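Local coordinates for protein cytochrome c (Hydrogenophilus thermoluteolus, PDB 2D0S) that carries a covalently bound heme c and probably serves as a small electron-transfer protein, at residues 37-41 / 72-76. Coordinates in Å, arbitrary orientation, origin at the centre of the assembly. Residues are numbered along the deposited sequence.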
# COMPACT_ATOMS: atom_id res chain seq x y z
N VAL A 37 -8.51 1.07 -6.92
CA VAL A 37 -7.71 -0.13 -6.73
C VAL A 37 -6.69 -0.36 -7.85
O VAL A 37 -5.54 -0.70 -7.56
CB VAL A 37 -8.57 -1.40 -6.53
CG1 VAL A 37 -7.68 -2.72 -6.69
CG2 VAL A 37 -9.23 -1.38 -5.14
N PRO A 38 -7.11 -0.25 -9.14
CA PRO A 38 -6.13 -0.58 -10.23
C PRO A 38 -4.94 0.31 -10.17
O PRO A 38 -3.84 -0.13 -10.48
CB PRO A 38 -6.92 -0.29 -11.54
CG PRO A 38 -8.39 -0.36 -11.15
CD PRO A 38 -8.47 0.05 -9.67
N LYS A 39 -5.18 1.60 -9.87
CA LYS A 39 -4.12 2.65 -9.78
C LYS A 39 -3.11 2.37 -8.66
O LYS A 39 -1.90 2.39 -8.86
CB LYS A 39 -4.78 4.03 -9.58
CG LYS A 39 -3.82 5.17 -9.26
CD LYS A 39 -4.37 6.09 -8.11
CE LYS A 39 -5.54 6.98 -8.57
NZ LYS A 39 -5.07 7.96 -9.61
N LEU A 40 -3.63 2.01 -7.49
CA LEU A 40 -2.77 1.71 -6.34
C LEU A 40 -1.92 0.47 -6.56
O LEU A 40 -0.76 0.41 -6.11
CB LEU A 40 -3.61 1.55 -5.06
CG LEU A 40 -4.28 2.84 -4.67
CD1 LEU A 40 -5.20 2.63 -3.47
CD2 LEU A 40 -3.21 3.84 -4.35
N VAL A 41 -2.53 -0.56 -7.14
CA VAL A 41 -1.83 -1.76 -7.45
C VAL A 41 -0.61 -1.50 -8.35
O VAL A 41 0.46 -2.03 -8.09
CB VAL A 41 -2.79 -2.84 -8.10
CG1 VAL A 41 -1.97 -3.99 -8.76
CG2 VAL A 41 -3.74 -3.40 -7.04
N VAL A 72 -4.24 -4.40 -1.10
CA VAL A 72 -4.78 -3.09 -1.36
C VAL A 72 -6.28 -3.00 -1.06
O VAL A 72 -6.74 -2.04 -0.40
CB VAL A 72 -4.44 -2.60 -2.77
CG1 VAL A 72 -5.36 -1.46 -3.15
CG2 VAL A 72 -2.92 -2.12 -2.84
N ARG A 73 -7.05 -4.02 -1.42
CA ARG A 73 -8.49 -3.96 -1.12
C ARG A 73 -8.72 -3.99 0.39
O ARG A 73 -9.62 -3.35 0.89
CB ARG A 73 -9.26 -5.06 -1.85
CG ARG A 73 -9.28 -4.87 -3.34
CD ARG A 73 -10.26 -5.89 -4.08
NE ARG A 73 -10.18 -5.73 -5.53
CZ ARG A 73 -10.88 -4.84 -6.24
NH1 ARG A 73 -11.76 -4.08 -5.63
NH2 ARG A 73 -10.75 -4.76 -7.56
N TRP A 74 -7.84 -4.68 1.11
CA TRP A 74 -7.94 -4.72 2.56
C TRP A 74 -7.58 -3.36 3.21
O TRP A 74 -8.31 -2.86 4.04
CB TRP A 74 -7.09 -5.86 3.14
CG TRP A 74 -6.86 -5.72 4.59
CD1 TRP A 74 -7.78 -5.90 5.57
CD2 TRP A 74 -5.67 -5.21 5.23
NE1 TRP A 74 -7.22 -5.62 6.79
CE2 TRP A 74 -5.93 -5.18 6.61
CE3 TRP A 74 -4.43 -4.78 4.76
CZ2 TRP A 74 -5.00 -4.71 7.52
CZ3 TRP A 74 -3.51 -4.35 5.65
CH2 TRP A 74 -3.78 -4.34 7.03
N VAL A 75 -6.43 -2.78 2.84
CA VAL A 75 -6.09 -1.42 3.25
C VAL A 75 -7.30 -0.48 3.15
O VAL A 75 -7.57 0.31 4.08
CB VAL A 75 -4.94 -0.85 2.41
CG1 VAL A 75 -4.80 0.69 2.61
CG2 VAL A 75 -3.65 -1.55 2.79
N LEU A 76 -8.07 -0.59 2.07
CA LEU A 76 -9.10 0.41 1.84
C LEU A 76 -10.32 0.26 2.76
O LEU A 76 -11.17 1.15 2.83
CB LEU A 76 -9.53 0.46 0.38
CG LEU A 76 -8.56 0.90 -0.69
CD1 LEU A 76 -9.20 0.71 -2.05
CD2 LEU A 76 -8.07 2.32 -0.52
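Val37 sets its CG2 methyl against three residues of 72-76: CG2 lies 3.7 Å from Leu76 CD1, 4.4 Å from Val72 CG1 and 3.7 Å from NH1 of Arg73. There the methyl rests on one face of the guanidinium, whose NE forms a salt bridge with Glu69 of the same helix; the arginine borders the contact on its exposed side while its charge is met within its own helix. One turn further along helix 37-46, Leu40 CB packs 4.0 Å from Val72 CG1 and Leu40 CD1 4.1 Å from Leu76 CD2; Val41 CG2 adds a looser touch, 4.4 Å from Val72 CB. Helix 37-46 thereby meets the C-terminal part of the chain's last helix. Leu40 also touches the heme c, and both it and Leu76 pack on the heme-binding Tyr32, which makes this seam continuous with the lining of the heme pocket. Between these segments the contact is apolar packing plus the guanidinium face, without directional polar bonds, so its geometry rests on side-chain shape and burial.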